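Local coordinates for protein yersinopine synthase (Yersinia pestis, PDB 6C4M) that catalyses the last step of yersinopine biosynthesis, the NADPH-dependent reductive condensation of pyruvate with an amino acid-derived intermediate to give this metallophore, at residues A[134-139]-A[227-232]; A[308-313]-A[415-420]; A[387-392]-A[397-402]. One frame throughout, in Å; residues are numbered along the deposited sequence.

Contact 1. Residues A[134-139]-A[227-232]; sequences SVILLS and MSWLTA. With NAP (NADP nicotinamide-adenine-dinucleotide phosphate), chain B.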
loop_
_atom_site.group_PDB
_atom_site.type_symbol
_atom_site.label_atom_id
_atom_site.label_comp_id
_atom_site.label_asym_id
_atom_site.label_seq_id
_atom_site.Cartn_x
_atom_site.Cartn_y
_atom_site.Cartn_z
ATOM N N SER A 134 -25.026 33.779 20.615
ATOM C CA SER A 134 -23.928 33.035 20.016
ATOM C C SER A 134 -24.378 32.279 18.771
ATOM O O SER A 134 -25.516 31.803 18.658
ATOM C CB SER A 134 -23.329 32.070 21.028
ATOM O OG SER A 134 -24.307 31.126 21.406
ATOM N N VAL A 135 -23.441 32.160 17.839
ATOM C CA VAL A 135 -23.609 31.365 16.643
ATOM C C VAL A 135 -22.422 30.418 16.553
ATOM O O VAL A 135 -21.274 30.870 16.486
ATOM C CB VAL A 135 -23.688 32.247 15.394
ATOM C CG1 VAL A 135 -23.664 31.389 14.163
ATOM C CG2 VAL A 135 -24.959 33.111 15.448
ATOM N N ILE A 136 -22.695 29.120 16.569
ATOM C CA ILE A 136 -21.655 28.096 16.581
ATOM C C ILE A 136 -21.641 27.399 15.230
ATOM O O ILE A 136 -22.687 26.975 14.734
ATOM C CB ILE A 136 -21.878 27.091 17.723
ATOM C CG1 ILE A 136 -21.913 27.835 19.081
ATOM C CG2 ILE A 136 -20.780 26.039 17.745
ATOM C CD1 ILE A 136 -22.353 26.985 20.242
ATOM N N LEU A 137 -20.438 27.241 14.663
ATOM C CA LEU A 137 -20.227 26.589 13.369
ATOM C C LEU A 137 -19.735 25.164 13.675
ATOM O O LEU A 137 -18.582 24.944 14.073
ATOM C CB LEU A 137 -19.265 27.426 12.529
ATOM C CG LEU A 137 -19.673 28.911 12.375
ATOM C CD1 LEU A 137 -18.758 29.613 11.411
ATOM C CD2 LEU A 137 -21.120 29.128 11.970
ATOM N N LEU A 138 -20.654 24.200 13.547
ATOM C CA LEU A 138 -20.411 22.868 14.074
ATOM C C LEU A 138 -19.261 22.180 13.347
ATOM O O LEU A 138 -18.468 21.468 13.975
ATOM C CB LEU A 138 -21.690 22.031 13.991
ATOM C CG LEU A 138 -21.596 20.607 14.592
ATOM C CD1 LEU A 138 -21.411 20.642 16.094
ATOM C CD2 LEU A 138 -22.848 19.805 14.272
ATOM N N SER A 139 -19.151 22.366 12.021
ATOM C CA SER A 139 -18.059 21.772 11.238
ATOM C C SER A 139 -17.621 22.796 10.198
ATOM O O SER A 139 -18.037 22.758 9.038
ATOM C CB SER A 139 -18.458 20.462 10.580
ATOM O OG SER A 139 -17.289 19.834 10.064
ATOM N N MET A 227 -17.414 29.144 25.307
ATOM C CA MET A 227 -16.293 28.209 25.179
ATOM C C MET A 227 -16.276 27.205 26.320
ATOM O O MET A 227 -16.050 26.007 26.096
ATOM C CB MET A 227 -14.971 28.974 25.155
ATOM C CG MET A 227 -14.883 29.960 24.008
ATOM S SD MET A 227 -13.869 29.343 22.706
ATOM C CE MET A 227 -12.969 30.859 22.349
ATOM N N SER A 228 -16.508 27.681 27.551
ATOM C CA SER A 228 -16.534 26.779 28.699
ATOM C C SER A 228 -17.677 25.799 28.560
ATOM O O SER A 228 -17.547 24.618 28.891
ATOM C CB SER A 228 -16.676 27.572 30.004
ATOM O OG SER A 228 -15.581 28.448 30.178
ATOM N N TRP A 229 -18.813 26.283 28.067
ATOM C CA TRP A 229 -19.971 25.421 27.897
ATOM C C TRP A 229 -19.679 24.342 26.865
ATOM O O TRP A 229 -19.912 23.154 27.116
ATOM C CB TRP A 229 -21.194 26.247 27.485
ATOM C CG TRP A 229 -22.340 25.392 27.073
ATOM C CD1 TRP A 229 -23.181 24.702 27.883
ATOM C CD2 TRP A 229 -22.773 25.143 25.742
ATOM N NE1 TRP A 229 -24.107 24.016 27.137
ATOM C CE2 TRP A 229 -23.881 24.276 25.814
ATOM C CE3 TRP A 229 -22.328 25.560 24.493
ATOM C CZ2 TRP A 229 -24.547 23.822 24.686
ATOM C CZ3 TRP A 229 -22.985 25.113 23.378
ATOM C CH2 TRP A 229 -24.088 24.252 23.479
ATOM N N LEU A 230 -19.146 24.741 25.700
ATOM C CA LEU A 230 -18.764 23.773 24.676
ATOM C C LEU A 230 -17.788 22.747 25.221
ATOM O O LEU A 230 -17.934 21.548 24.967
ATOM C CB LEU A 230 -18.142 24.472 23.463
ATOM C CG LEU A 230 -19.123 24.963 22.415
ATOM C CD1 LEU A 230 -18.401 25.801 21.382
ATOM C CD2 LEU A 230 -19.816 23.801 21.713
ATOM N N THR A 231 -16.757 23.204 25.934
ATOM C CA THR A 231 -15.810 22.277 26.540
ATOM C C THR A 231 -16.540 21.279 27.424
ATOM O O THR A 231 -16.362 20.071 27.290
ATOM C CB THR A 231 -14.765 23.048 27.342
ATOM O OG1 THR A 231 -14.038 23.908 26.466
ATOM C CG2 THR A 231 -13.779 22.089 28.035
ATOM N N ALA A 232 -17.393 21.768 28.324
ATOM C CA ALA A 232 -18.151 20.856 29.171
ATOM C C ALA A 232 -18.940 19.860 28.337
ATOM O O ALA A 232 -18.952 18.660 28.636
ATOM C CB ALA A 232 -19.087 21.641 30.096
HETATM P PA NAP B . -25.545 16.341 6.585
HETATM O O1A NAP B . -24.266 17.083 6.527
HETATM O O2A NAP B . -25.630 15.239 5.496
HETATM O O5B NAP B . -26.760 17.433 6.402
HETATM C C5B NAP B . -27.014 18.247 7.569
HETATM C C4B NAP B . -28.209 19.163 7.242
HETATM O O4B NAP B . -27.792 20.007 6.002
HETATM C C3B NAP B . -29.252 18.494 6.908
HETATM O O3B NAP B . -30.468 19.155 7.381
HETATM C C2B NAP B . -29.276 18.510 5.263
HETATM O O2B NAP B . -30.656 18.365 4.777
HETATM C C1B NAP B . -28.818 19.659 4.918
HETATM N N9A NAP B . -28.011 19.453 3.714
HETATM C C8A NAP B . -27.062 18.580 3.338
HETATM N N7A NAP B . -26.744 18.926 2.082
HETATM C C5A NAP B . -27.508 20.003 1.718
HETATM C C6A NAP B . -27.503 20.687 0.528
HETATM N N6A NAP B . -26.779 20.566 -0.737
HETATM N N1A NAP B . -28.336 21.732 0.367
HETATM C C2A NAP B . -29.173 22.115 1.389
HETATM N N3A NAP B . -29.172 21.431 2.569
HETATM C C4A NAP B . -28.316 20.359 2.727
HETATM O O3 NAP B . -25.645 15.627 8.076
HETATM P PN NAP B . -24.550 15.501 9.260
HETATM O O1N NAP B . -25.338 15.581 10.493
HETATM O O2N NAP B . -23.878 14.122 9.052
HETATM O O5D NAP B . -23.326 16.636 9.236
HETATM C C5D NAP B . -23.402 17.835 10.051
HETATM C C4D NAP B . -22.101 18.620 9.792
HETATM O O4D NAP B . -20.847 17.757 10.275
HETATM C C3D NAP B . -21.867 18.880 8.522
HETATM O O3D NAP B . -21.034 20.140 8.508
HETATM C C2D NAP B . -20.958 17.763 7.996
HETATM O O2D NAP B . -20.148 18.278 7.048
HETATM C C1D NAP B . -20.108 17.452 9.243
HETATM N N1N NAP B . -19.683 16.037 9.375
HETATM C C2N NAP B . -20.452 15.108 9.983
HETATM C C3N NAP B . -19.967 13.786 10.102
HETATM C C7N NAP B . -20.815 12.691 10.784
HETATM O O7N NAP B . -20.320 11.773 11.307
HETATM N N7N NAP B . -22.245 12.848 10.750
HETATM C C4N NAP B . -18.743 13.445 9.600
HETATM C C5N NAP B . -17.987 14.372 8.991
HETATM C C6N NAP B . -18.452 15.688 8.881
HETATM P P2B NAP B . -31.327 16.815 4.591
HETATM O O1X NAP B . -30.833 16.276 3.265
HETATM O O2X NAP B . -30.874 15.920 5.695
HETATM O O3X NAP B . -32.832 16.946 4.533
#

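Contact 2. Residues A[308-313]-A[415-420]; sequences KRLLNR and LLAGAL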
loop_
_atom_site.group_PDB
_atom_site.type_symbol
_atom_site.label_atom_id
_atom_site.label_comp_id
_atom_site.label_asym_id
_atom_site.label_seq_id
_atom_site.Cartn_x
_atom_site.Cartn_y
_atom_site.Cartn_z
ATOM N N LYS A 308 -0.876 26.791 2.957
ATOM C CA LYS A 308 0.127 27.517 3.727
ATOM C C LYS A 308 0.342 28.913 3.157
ATOM O O LYS A 308 0.438 29.896 3.913
ATOM C CB LYS A 308 1.438 26.748 3.754
ATOM C CG LYS A 308 2.651 27.540 4.204
ATOM C CD LYS A 308 3.853 26.576 4.174
ATOM C CE LYS A 308 5.122 27.220 4.646
ATOM N NZ LYS A 308 5.429 28.426 3.855
ATOM N N ARG A 309 0.429 29.018 1.827
ATOM C CA ARG A 309 0.562 30.322 1.183
ATOM C C ARG A 309 -0.609 31.226 1.525
ATOM O O ARG A 309 -0.422 32.408 1.827
ATOM C CB ARG A 309 0.650 30.174 -0.337
ATOM C CG ARG A 309 1.925 30.744 -0.944
ATOM C CD ARG A 309 2.013 30.565 -2.499
ATOM N NE ARG A 309 1.793 29.182 -2.947
ATOM C CZ ARG A 309 2.674 28.195 -2.815
ATOM N NH1 ARG A 309 3.847 28.427 -2.242
ATOM N NH2 ARG A 309 2.381 26.967 -3.249
ATOM N N LEU A 310 -1.832 30.691 1.435
ATOM C CA LEU A 310 -3.021 31.502 1.670
ATOM C C LEU A 310 -3.134 31.898 3.131
ATOM O O LEU A 310 -3.364 33.069 3.450
ATOM C CB LEU A 310 -4.274 30.738 1.230
ATOM C CG LEU A 310 -5.611 31.445 1.446
ATOM C CD1 LEU A 310 -5.624 32.784 0.745
ATOM C CD2 LEU A 310 -6.770 30.581 0.950
ATOM N N LEU A 311 -3.017 30.921 4.030
ATOM C CA LEU A 311 -3.063 31.201 5.460
ATOM C C LEU A 311 -2.002 32.218 5.861
ATOM O O LEU A 311 -2.299 33.207 6.547
ATOM C CB LEU A 311 -2.889 29.906 6.231
ATOM C CG LEU A 311 -4.061 28.932 6.159
ATOM C CD1 LEU A 311 -3.680 27.592 6.757
ATOM C CD2 LEU A 311 -5.239 29.508 6.901
ATOM N N ASN A 312 -0.754 31.990 5.448
ATOM C CA ASN A 312 0.307 32.934 5.778
ATOM C C ASN A 312 -0.052 34.345 5.336
ATOM O O ASN A 312 0.188 35.313 6.066
ATOM C CB ASN A 312 1.615 32.499 5.134
ATOM C CG ASN A 312 2.228 31.277 5.812
ATOM O OD1 ASN A 312 1.663 30.714 6.745
ATOM N ND2 ASN A 312 3.360 30.851 5.320
ATOM N N ARG A 313 -0.620 34.478 4.135
ATOM C CA ARG A 313 -1.065 35.784 3.657
ATOM C C ARG A 313 -2.124 36.362 4.571
ATOM O O ARG A 313 -2.173 37.576 4.792
ATOM C CB ARG A 313 -1.608 35.642 2.231
ATOM C CG ARG A 313 -2.113 36.925 1.621
ATOM C CD ARG A 313 -0.978 37.845 1.242
ATOM N NE ARG A 313 -1.491 38.915 0.402
ATOM C CZ ARG A 313 -1.951 40.078 0.853
ATOM N NH1 ARG A 313 -1.929 40.358 2.152
ATOM N NH2 ARG A 313 -2.415 40.974 -0.009
ATOM N N LEU A 415 -10.854 31.777 -5.013
ATOM C CA LEU A 415 -11.239 33.139 -5.377
ATOM C C LEU A 415 -10.676 34.146 -4.388
ATOM O O LEU A 415 -10.179 35.206 -4.790
ATOM C CB LEU A 415 -12.760 33.272 -5.464
ATOM C CG LEU A 415 -13.338 32.468 -6.637
ATOM C CD1 LEU A 415 -14.851 32.367 -6.561
ATOM C CD2 LEU A 415 -12.930 33.131 -7.936
ATOM N N LEU A 416 -10.689 33.801 -3.095
ATOM C CA LEU A 416 -10.088 34.668 -2.087
ATOM C C LEU A 416 -8.607 34.858 -2.349
ATOM O O LEU A 416 -8.084 35.978 -2.265
ATOM C CB LEU A 416 -10.299 34.076 -0.696
ATOM C CG LEU A 416 -9.671 34.860 0.468
ATOM C CD1 LEU A 416 -10.270 36.287 0.551
ATOM C CD2 LEU A 416 -9.848 34.103 1.783
ATOM N N ALA A 417 -7.904 33.759 -2.661
ATOM C CA ALA A 417 -6.471 33.856 -2.886
ATOM C C ALA A 417 -6.172 34.769 -4.063
ATOM O O ALA A 417 -5.284 35.627 -3.990
ATOM C CB ALA A 417 -5.878 32.457 -3.118
ATOM N N GLY A 418 -6.915 34.619 -5.151
ATOM C CA GLY A 418 -6.708 35.505 -6.286
ATOM C C GLY A 418 -6.921 36.967 -5.925
ATOM O O GLY A 418 -6.169 37.841 -6.362
ATOM N N ALA A 419 -7.931 37.255 -5.095
ATOM C CA ALA A 419 -8.131 38.635 -4.669
ATOM C C ALA A 419 -6.951 39.146 -3.856
ATOM O O ALA A 419 -6.675 40.350 -3.852
ATOM C CB ALA A 419 -9.418 38.761 -3.855
ATOM N N LEU A 420 -6.255 38.258 -3.145
ATOM C CA LEU A 420 -5.121 38.651 -2.322
ATOM C C LEU A 420 -3.781 38.486 -3.022
ATOM O O LEU A 420 -2.743 38.675 -2.384
ATOM C CB LEU A 420 -5.129 37.853 -1.025
ATOM C CG LEU A 420 -6.371 38.087 -0.163
ATOM C CD1 LEU A 420 -6.400 37.174 1.062
ATOM C CD2 LEU A 420 -6.402 39.505 0.261
#

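Contact 3. Residues A[387-392]-A[397-402]; sequences ATVYQD and WHLPRV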
loop_
_atom_site.group_PDB
_atom_site.type_symbol
_atom_site.label_atom_id
_atom_site.label_comp_id
_atom_site.label_asym_id
_atom_site.label_seq_id
_atom_site.Cartn_x
_atom_site.Cartn_y
_atom_site.Cartn_z
ATOM N N ALA A 387 -19.122 7.964 -4.415
ATOM C CA ALA A 387 -20.496 8.153 -4.840
ATOM C C ALA A 387 -20.524 8.761 -6.239
ATOM O O ALA A 387 -19.622 9.505 -6.631
ATOM C CB ALA A 387 -21.241 9.056 -3.839
ATOM N N THR A 388 -21.576 8.448 -6.987
ATOM C CA THR A 388 -21.730 8.904 -8.362
ATOM C C THR A 388 -22.821 9.962 -8.474
ATOM O O THR A 388 -23.657 10.140 -7.580
ATOM C CB THR A 388 -22.078 7.732 -9.298
ATOM O OG1 THR A 388 -23.412 7.269 -9.036
ATOM C CG2 THR A 388 -21.115 6.571 -9.123
ATOM N N VAL A 389 -22.831 10.642 -9.620
ATOM C CA VAL A 389 -23.967 11.489 -9.970
ATOM C C VAL A 389 -25.232 10.653 -9.893
ATOM O O VAL A 389 -25.200 9.435 -10.109
ATOM C CB VAL A 389 -23.826 12.110 -11.366
ATOM C CG1 VAL A 389 -22.703 13.120 -11.386
ATOM C CG2 VAL A 389 -23.623 11.010 -12.438
ATOM N N TYR A 390 -26.361 11.315 -9.648
ATOM C CA TYR A 390 -27.631 10.637 -9.453
ATOM C C TYR A 390 -28.750 11.590 -9.845
ATOM O O TYR A 390 -28.568 12.810 -9.868
ATOM C CB TYR A 390 -27.789 10.182 -7.997
ATOM C CG TYR A 390 -27.883 11.318 -7.004
ATOM C CD1 TYR A 390 -29.116 11.904 -6.692
ATOM C CD2 TYR A 390 -26.751 11.817 -6.373
ATOM C CE1 TYR A 390 -29.215 12.952 -5.778
ATOM C CE2 TYR A 390 -26.840 12.880 -5.447
ATOM C CZ TYR A 390 -28.080 13.435 -5.155
ATOM O OH TYR A 390 -28.209 14.485 -4.261
ATOM N N GLN A 391 -29.917 11.022 -10.136
ATOM C CA GLN A 391 -31.102 11.807 -10.452
ATOM C C GLN A 391 -32.028 11.926 -9.238
ATOM O O GLN A 391 -32.150 11.001 -8.432
ATOM C CB GLN A 391 -31.856 11.187 -11.623
ATOM C CG GLN A 391 -31.232 11.509 -12.943
ATOM C CD GLN A 391 -31.881 10.769 -14.084
ATOM O OE1 GLN A 391 -31.843 9.538 -14.155
ATOM N NE2 GLN A 391 -32.487 11.516 -14.984
ATOM N N ASP A 392 -32.689 13.075 -9.119
ATOM C CA ASP A 392 -33.634 13.272 -8.025
ATOM C C ASP A 392 -35.040 12.889 -8.501
ATOM O O ASP A 392 -35.216 12.318 -9.583
ATOM C CB ASP A 392 -33.545 14.697 -7.467
ATOM C CG ASP A 392 -33.935 15.777 -8.467
ATOM O OD1 ASP A 392 -34.581 15.482 -9.495
ATOM O OD2 ASP A 392 -33.575 16.947 -8.200
ATOM N N TRP A 397 -30.261 15.732 -12.545
ATOM C CA TRP A 397 -28.989 15.171 -12.107
ATOM C C TRP A 397 -28.346 16.022 -11.020
ATOM O O TRP A 397 -28.338 17.257 -11.099
ATOM C CB TRP A 397 -28.032 15.048 -13.287
ATOM C CG TRP A 397 -28.412 13.982 -14.238
ATOM C CD1 TRP A 397 -29.070 14.134 -15.425
ATOM C CD2 TRP A 397 -28.153 12.580 -14.093
ATOM N NE1 TRP A 397 -29.235 12.913 -16.021
ATOM C CE2 TRP A 397 -28.687 11.940 -15.226
ATOM C CE3 TRP A 397 -27.519 11.803 -13.109
ATOM C CZ2 TRP A 397 -28.606 10.555 -15.413
ATOM C CZ3 TRP A 397 -27.452 10.439 -13.287
ATOM C CH2 TRP A 397 -27.986 9.826 -14.445
ATOM N N HIS A 398 -27.798 15.341 -10.009
ATOM C CA HIS A 398 -27.071 15.950 -8.899
ATOM C C HIS A 398 -25.664 15.373 -8.790
ATOM O O HIS A 398 -25.402 14.235 -9.188
ATOM C CB HIS A 398 -27.738 15.685 -7.538
ATOM C CG HIS A 398 -28.998 16.450 -7.294
ATOM N ND1 HIS A 398 -29.096 17.422 -6.321
ATOM C CD2 HIS A 398 -30.221 16.353 -7.862
ATOM C CE1 HIS A 398 -30.323 17.912 -6.321
ATOM N NE2 HIS A 398 -31.027 17.278 -7.244
ATOM N N LEU A 399 -24.782 16.151 -8.185
ATOM C CA LEU A 399 -23.540 15.650 -7.615
ATOM C C LEU A 399 -23.757 15.197 -6.180
ATOM O O LEU A 399 -24.495 15.853 -5.434
ATOM C CB LEU A 399 -22.486 16.740 -7.629
ATOM C CG LEU A 399 -22.040 17.103 -9.042
ATOM C CD1 LEU A 399 -21.489 18.507 -9.047
ATOM C CD2 LEU A 399 -20.991 16.115 -9.507
ATOM N N PRO A 400 -23.099 14.121 -5.739
ATOM C CA PRO A 400 -23.141 13.766 -4.311
ATOM C C PRO A 400 -22.328 14.750 -3.486
ATOM O O PRO A 400 -21.548 15.552 -4.007
ATOM C CB PRO A 400 -22.545 12.367 -4.265
ATOM C CG PRO A 400 -21.667 12.288 -5.474
ATOM C CD PRO A 400 -22.234 13.205 -6.511
ATOM N N ARG A 401 -22.525 14.694 -2.160
ATOM C CA ARG A 401 -21.934 15.720 -1.313
ATOM C C ARG A 401 -20.414 15.688 -1.381
ATOM O O ARG A 401 -19.757 16.722 -1.219
ATOM C CB ARG A 401 -22.415 15.561 0.127
ATOM C CG ARG A 401 -22.014 14.236 0.761
ATOM C CD ARG A 401 -21.763 14.368 2.262
ATOM N NE ARG A 401 -22.909 13.907 3.037
ATOM C CZ ARG A 401 -23.057 12.667 3.498
ATOM N NH1 ARG A 401 -22.125 11.742 3.269
ATOM N NH2 ARG A 401 -24.145 12.357 4.200
ATOM N N VAL A 402 -19.829 14.520 -1.602
ATOM C CA VAL A 402 -18.449 14.429 -2.060
ATOM C C VAL A 402 -18.492 14.233 -3.575
ATOM O O VAL A 402 -18.998 13.196 -4.040
ATOM C CB VAL A 402 -17.684 13.296 -1.345
ATOM C CG1 VAL A 402 -16.292 13.187 -1.905
ATOM C CG2 VAL A 402 -17.636 13.589 0.178
HETATM O O HOH W 1 -17.859 11.061 -5.503
HETATM O O HOH W 2 -18.382 10.063 -2.864
#

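Contact 1. Residues A[134-139]-A[227-232]
Ile136 and Trp229 meet where a parallel strand of the Rossmann-type nucleotide-binding domain, 134-137, packs against helix 225-235. The strand runs between strands 107-110 and 161-165, and Ile136 points from it toward the helix with its CG1 branch beside the backbone N (chi1 -58°) and extended from there, which carries CD1 outward as the foremost atom. That methyl arrives at the rim of the indole, near the ring plane and not over a face, with Ile136 CD1 3.7 Å from Trp229 CZ3. Trp229 leaves the helix with CG anti to its own backbone N (chi1 170°), and with chi2 near 77° the indole is turned with its CZ3 corner toward Ile136. Arg107 of the adjoining strand makes a cation-pi contact with the same indole.

Leu230, one residue further along the helix, touches the same methyl more loosely: its CD1 lies 4.3 Å from Ile136 CD1. Its side chain also rests on Ile163 and Leu215, so the helix packs across several strands, and the bond from Ser134 OG to Glu226 OE2 adds a polar tie near the start of the helix. All three touching side chains are buried. Beyond the C-terminal end of the strand the chain reaches the cofactor, where Ser139 CB approaches NADP O3D to 3.3 Å.

Contact 2. Residues A[308-313]-A[415-420]
Leu310 and Arg313, one turn apart near the C-terminal end of helix 294-313, meet the end of helix 401-419 in a helix-helix contact of the mainly helical part of the chain. Leu310 faces Ala417, where the CA atoms come within 6.2 Å, and Arg313 faces Leu420, the first residue to leave helical geometry.

The apolar share belongs to Leu310. Its CG is anti to the backbone N (chi1 179°), which swings the branched end across to the other helix although its first bond does not point at that helix. CD1 does the touching: Leu310 CD1 is 3.9 Å from Ala417 CB and equally near that residue's CA, the small alanine letting the methyl come right up to the helix backbone. The same methyl has a looser neighbour in Leu420 CD1 at 4.5 Å. These three residues are buried, and Ala417 also touches Met424 in the loop beyond.

The polar share belongs to Arg313, which is partly exposed. Its chain bends at chi2 (73°) and passes over Leu420, with the aliphatic CG near the leucine CB; Leu420 CD2 lies off one face of the guanidinium, toward its rim. The charged end then turns to the backbone carbonyl at the helix terminus; the C-terminal end of a helix is the negative end of its dipole, which probably favours a cation here. Arg309, one turn earlier, bonds likewise through NE to Val423 O.

Both bonds from Arg313 converge on one oxygen. Arg313 NH2 reaches Leu420 O weakly at 3.3 Å, whereas Arg313 NE makes the shorter bond to Leu420 O, 3.1 Å, from within the carbonyl plane and with a bent N-H...O angle of 145°.

Contact 3. Residues A[387-392]-A[397-402]
Tyr390 and His398 form the antiparallel hydrogen-bonded pair of a short two-stranded hairpin, with Gln391 and Trp397 as the non-hydrogen-bonded pair beside it. The bond from His398 N to Tyr390 O is short, 2.6 Å, with the donor nearly along the C=O axis; the return bond, Tyr390 N to His398 O, is 3.1 Å. Beyond the strands the two segments stay close, and a water bridges Ala387 O and Val402 O.

Tyr390 and His398 share one face of the hairpin. The tyrosine takes the crowded position between its backbone N and carbonyl carbon (chi1 66°), which lays the ring over the opposite strand: His398 CB sits 3.6 Å from the Tyr390 ring centroid in a CH-pi contact. The two rings are almost parallel but slid apart, barely overlapping. The imidazole is held at its edge, where His398 NE2 donates to Asp392 OD2 at 2.7 Å; OD2 lies in the imidazole plane, while NE2 meets the carboxylate from above its plane. Asp392 OD1 accepts from Leu396 N in the turn, so the carboxylate ties imidazole and turn together.

On the other face Gln391 lies flat on Trp397, its amide 4° from parallel to the indole. Gln391 CG stands 3.4 Å from the centroid of the Trp397 six-membered ring, almost directly above it, while NE2 bonds to Ala395 O. Val389 CG2 reaches Trp397 CZ3 at 4.0 Å. Further along, Ala387 CB packs on Pro400 CB at 3.6 Å.

Pro400 is the N-cap residue of helix 401-419, and Arg401 just after it forms a salt bridge to the cofactor, from NH2 to phosphate oxygen O2A of NADP. The whole is a beta hairpin leading through Leu399 and Pro400 into a helix at the margin of the cofactor pocket.

Overall arrangement
Along the chain contact 1 closes first; contact 2 then joins helix 294-313 to the end of helix 401-419, and contact 3 is nested inside the loop it closes. Contacts 2 and 3 share helix 401-419, one at its end and the other at its start, with centres about 30 Å apart. Contact 1 packs helix 225-235 on the large mixed sheet of the nucleotide-binding part and lies about 27 Å from contact 2 and 32 Å from contact 3, centre to centre, on the opposite side of the chain's centre from contact 3. NADP links two of them: Ser139 of contact 1 and Arg401 of contact 3 both line its pocket, which thus draws on sheet and helical parts.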